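Local coordinates for saposin-like protein (Necator americanus, PDB 3S63) that probably binds lipids and interacts with membranes, as a hookworm member of the saposin-like family of small, disulfide-bonded helical proteins, at residues Ile12-Val17 with Glu73-Met78; Gly19-Asn24 with Arg29-Gln34. One frame throughout, in Å; residues are numbered along the deposited sequence.

Contact 1 of 2, residues Ile12-Val17 with Glu73-Met78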
# COMPACT_ATOMS: atom_id res chain seq x y z
N ILE A 12 3.17 4.19 -4.10
CA ILE A 12 4.38 4.57 -3.42
C ILE A 12 4.50 3.91 -2.04
O ILE A 12 5.56 3.43 -1.66
CB ILE A 12 4.42 6.10 -3.26
CG1 ILE A 12 4.36 6.76 -4.64
CG2 ILE A 12 5.64 6.53 -2.48
CD1 ILE A 12 4.23 8.27 -4.58
N ALA A 13 3.40 3.91 -1.30
CA ALA A 13 3.39 3.40 0.06
C ALA A 13 3.62 1.90 0.09
O ALA A 13 4.41 1.41 0.88
CB ALA A 13 2.09 3.75 0.76
N LEU A 14 2.92 1.17 -0.76
CA LEU A 14 3.00 -0.29 -0.75
C LEU A 14 4.34 -0.78 -1.29
O LEU A 14 4.83 -1.84 -0.91
CB LEU A 14 1.87 -0.89 -1.58
CG LEU A 14 0.47 -0.71 -1.03
CD1 LEU A 14 -0.43 -1.72 -1.66
CD2 LEU A 14 0.49 -0.88 0.48
N ARG A 15 4.91 -0.00 -2.20
CA ARG A 15 6.14 -0.39 -2.88
C ARG A 15 7.32 -0.15 -1.96
O ARG A 15 8.24 -0.95 -1.89
CB ARG A 15 6.29 0.45 -4.14
CG ARG A 15 7.57 0.21 -4.89
CD ARG A 15 8.30 1.53 -5.09
NE ARG A 15 7.95 2.17 -6.35
CZ ARG A 15 7.80 3.48 -6.50
NH1 ARG A 15 7.94 4.29 -5.45
NH2 ARG A 15 7.50 3.99 -7.69
N THR A 16 7.26 0.98 -1.26
CA THR A 16 8.29 1.37 -0.31
C THR A 16 8.38 0.37 0.85
O THR A 16 9.46 -0.05 1.23
CB THR A 16 8.04 2.80 0.21
OG1 THR A 16 8.26 3.73 -0.86
CG2 THR A 16 8.98 3.14 1.33
N VAL A 17 7.23 -0.02 1.39
CA VAL A 17 7.19 -1.01 2.47
C VAL A 17 7.60 -2.41 1.97
O VAL A 17 8.25 -3.16 2.70
CB VAL A 17 5.80 -1.09 3.13
CG1 VAL A 17 5.70 -2.33 4.03
CG2 VAL A 17 5.49 0.21 3.89
N GLU A 73 -1.84 -3.14 -8.62
CA GLU A 73 -2.88 -4.14 -8.79
C GLU A 73 -3.68 -4.26 -7.51
O GLU A 73 -4.90 -4.43 -7.53
CB GLU A 73 -2.26 -5.50 -9.13
CG GLU A 73 -3.11 -6.38 -10.02
CD GLU A 73 -2.58 -6.42 -11.45
OE1 GLU A 73 -1.88 -7.40 -11.80
OE2 GLU A 73 -2.87 -5.47 -12.22
N VAL A 74 -2.97 -4.19 -6.39
CA VAL A 74 -3.61 -4.34 -5.10
C VAL A 74 -4.37 -3.04 -4.80
O VAL A 74 -5.38 -3.06 -4.11
CB VAL A 74 -2.57 -4.73 -4.00
CG1 VAL A 74 -1.41 -3.78 -4.03
CG2 VAL A 74 -3.19 -4.76 -2.61
N CYS A 75 -3.90 -1.93 -5.36
CA CYS A 75 -4.56 -0.64 -5.19
C CYS A 75 -5.83 -0.51 -6.04
O CYS A 75 -6.72 0.29 -5.74
CB CYS A 75 -3.58 0.49 -5.53
SG CYS A 75 -2.24 0.68 -4.32
N LEU A 76 -5.90 -1.30 -7.10
CA LEU A 76 -7.08 -1.39 -7.93
C LEU A 76 -8.16 -2.20 -7.21
O LEU A 76 -9.34 -1.89 -7.30
CB LEU A 76 -6.73 -2.07 -9.26
CG LEU A 76 -5.97 -1.24 -10.30
CD1 LEU A 76 -5.46 -2.10 -11.45
CD2 LEU A 76 -6.82 -0.10 -10.83
N ILE A 77 -7.73 -3.24 -6.50
CA ILE A 77 -8.64 -4.12 -5.76
C ILE A 77 -9.27 -3.39 -4.58
O ILE A 77 -10.39 -3.68 -4.17
CB ILE A 77 -7.92 -5.36 -5.23
CG1 ILE A 77 -7.31 -6.18 -6.37
CG2 ILE A 77 -8.85 -6.23 -4.44
CD1 ILE A 77 -6.34 -7.25 -5.89
N MET A 78 -8.51 -2.44 -4.05
CA MET A 78 -8.95 -1.62 -2.94
C MET A 78 -9.69 -0.41 -3.47
O MET A 78 -10.24 0.37 -2.70
CB MET A 78 -7.74 -1.18 -2.12
CG MET A 78 -6.94 -2.35 -1.59
SD MET A 78 -5.84 -1.93 -0.25
CE MET A 78 -4.64 -0.90 -1.08
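Leu14 reaches across from helix 3-20 and meets Val74 tip to tip, Leu14 CD1 lying 3.3 Å from Val74 CG1. Its first torsion (chi1 -67°) turns CG away from the carbonyl carbon, and chi2 then directs CD1 across the gap while CD2 stays back. On the other side, Val74 holds CG1 between its own backbone N and carbonyl carbon (chi1 51°), which is the branch that reaches Leu14. Two more partners meet the same methyl: Leu14 CD1 is 4.0 Å from Cys75 SG and 4.3 Å from Met78 CE, the terminal methyl of the methionine. The contact is apolar and small, 113 Å² over both sides, with the backbones nearest at Leu14 CA and Cys75 CA, 8.8 Å apart. This is the pairing of first and last helices expected of a saposin fold, and covalent bonds reinforce it: Cys75 is joined to Cys10, one turn before Leu14 on helix 3-20, while Cys7 and Cys81 form a second bridge between the two ends of the domain. Phe69 touches both Leu14 and Val74, and Leu35 of helix 28-39 also packs on Leu14. Leu59 of helix 46-65 packs against both Val74 and Met78, and Leu52 adds to the cover over Met78.

Contact 2 of 2, residues Gly19-Asn24 with Arg29-Gln34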
# COMPACT_ATOMS: atom_id res chain seq x y z
N GLY A 19 9.68 -2.96 -0.50
CA GLY A 19 11.11 -2.85 -0.71
C GLY A 19 11.82 -2.90 0.61
O GLY A 19 12.91 -3.43 0.71
N HIS A 20 11.20 -2.33 1.64
CA HIS A 20 11.78 -2.31 2.97
C HIS A 20 12.15 -3.72 3.47
O HIS A 20 13.23 -3.91 4.03
CB HIS A 20 10.83 -1.63 3.95
CG HIS A 20 11.26 -1.72 5.38
ND1 HIS A 20 10.66 -2.56 6.28
CD2 HIS A 20 12.24 -1.08 6.05
CE1 HIS A 20 11.24 -2.43 7.46
NE2 HIS A 20 12.20 -1.54 7.35
N PHE A 21 11.26 -4.69 3.28
CA PHE A 21 11.50 -6.06 3.72
C PHE A 21 12.19 -6.85 2.63
O PHE A 21 12.42 -8.05 2.76
CB PHE A 21 10.18 -6.78 4.00
CG PHE A 21 9.39 -6.20 5.14
CD1 PHE A 21 8.35 -5.32 4.89
CD2 PHE A 21 9.65 -6.58 6.45
CE1 PHE A 21 7.62 -4.81 5.93
CE2 PHE A 21 8.92 -6.08 7.47
CZ PHE A 21 7.89 -5.19 7.21
N GLY A 22 12.50 -6.17 1.53
CA GLY A 22 13.13 -6.83 0.41
C GLY A 22 12.34 -8.03 -0.04
O GLY A 22 12.91 -8.99 -0.54
N GLY A 23 11.02 -7.99 0.15
CA GLY A 23 10.14 -9.06 -0.30
C GLY A 23 10.04 -10.24 0.66
O GLY A 23 9.25 -11.16 0.43
N ASN A 24 10.84 -10.21 1.71
CA ASN A 24 10.75 -11.20 2.78
C ASN A 24 9.96 -10.58 3.90
O ASN A 24 10.51 -9.89 4.75
CB ASN A 24 12.15 -11.57 3.28
CG ASN A 24 12.13 -12.66 4.35
OD1 ASN A 24 13.16 -13.28 4.63
ND2 ASN A 24 10.97 -12.89 4.96
N ARG A 29 1.44 -8.74 11.61
CA ARG A 29 1.67 -7.75 12.67
C ARG A 29 2.84 -6.87 12.31
O ARG A 29 2.76 -5.65 12.46
CB ARG A 29 1.88 -8.41 14.05
N LYS A 30 3.93 -7.47 11.83
CA LYS A 30 5.12 -6.69 11.47
C LYS A 30 4.91 -5.85 10.23
O LYS A 30 5.29 -4.69 10.21
CB LYS A 30 6.34 -7.59 11.27
CG LYS A 30 7.64 -6.81 11.18
CD LYS A 30 8.03 -6.21 12.53
CE LYS A 30 8.99 -5.02 12.40
NZ LYS A 30 10.21 -5.32 11.57
N LEU A 31 4.33 -6.44 9.20
CA LEU A 31 3.93 -5.71 8.01
C LEU A 31 3.17 -4.43 8.38
O LEU A 31 3.44 -3.35 7.86
CB LEU A 31 3.02 -6.58 7.15
CG LEU A 31 3.13 -6.43 5.64
CD1 LEU A 31 1.83 -6.79 4.98
CD2 LEU A 31 3.55 -5.02 5.26
N VAL A 32 2.21 -4.57 9.29
CA VAL A 32 1.35 -3.47 9.72
C VAL A 32 2.10 -2.36 10.46
O VAL A 32 1.83 -1.18 10.25
CB VAL A 32 0.21 -4.02 10.59
CG1 VAL A 32 -0.66 -2.90 11.12
CG2 VAL A 32 -0.62 -4.99 9.80
N HIS A 33 3.03 -2.73 11.33
CA HIS A 33 3.86 -1.75 12.02
C HIS A 33 4.61 -0.84 11.04
O HIS A 33 4.79 0.35 11.32
CB HIS A 33 4.83 -2.44 12.96
N GLN A 34 5.02 -1.40 9.89
CA GLN A 34 5.70 -0.62 8.84
C GLN A 34 4.76 0.13 7.93
O GLN A 34 5.04 1.27 7.56
CB GLN A 34 6.61 -1.49 7.98
CG GLN A 34 8.04 -1.56 8.49
CD GLN A 34 8.74 -0.21 8.51
OE1 GLN A 34 8.68 0.55 7.54
NE2 GLN A 34 9.41 0.09 9.62
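His20 and Gln34 lie flat against each other, the imidazole plane and the side-chain amide only 22° apart. Gln34 CD sits over one face of the ring, displaced toward its rim and 3.5 Å from His20 CE1, so this is an offset stack of two flat polar groups. The bend of the Gln34 chain at chi2 (-62°) turns the amide along the imidazole. Gln34 CG serves both rings: it lies 3.5 Å from His20 CE1 and also meets Phe21 CZ at 3.9 Å, with Gln34 CB on the phenyl side, 4.0 Å from Phe21 CZ. The amide itself stands at 80° to the phenyl plane. The far end of the Phe21 ring packs on helix 28-39. Lys30 CG comes up at the ring edge, near its plane, 4.0 Å from Phe21 CE2, while Leu31 CD2 approaches Phe21 CE1 to 4.1 Å.

The two aromatic neighbours also touch, in a T-shaped (edge-to-face) arrangement: the imidazole edge stands over the phenyl face, with His20 ND1 above the centre of the Phe21 ring, 3.7 Å from its plane. Outside this shell, Pro26 touches Phe21, and Phe61 and Met64 of helix 46-65 back Leu31. The chain leaves the helix at Gly22, whose positive phi closes helix 3-20 in a Schellman motif, and a type I' turn runs from Phe21 to Asn24, secured by Asn24 N to Phe21 O. A Schellman-capped helix end followed by a tight turn makes the connection between the first two helices of the saposin-like fold.

Helix 3-20 serves both contacts: its middle, at Leu14, packs on Val74, Cys75 and Met78 in contact 1, and its C-terminal end meets helix 28-39 in contact 2. Their centres are about 13 Å apart. Val17, on segment 12-17 three residues after Leu14, touches contact 2 directly, with Val17 CG1 3.7 Å from Leu31 CD2 and Val17 CG2 3.8 Å from Gln34 O. Contact 1 is buried, its centre about 3 Å from that of the chain; contact 2 is a surface contact, about 11 Å out. In sequence, contact 2 joins neighbouring helices, whereas contact 1 brings together the first and last helices, with contact 2 falling between its two segments along the chain.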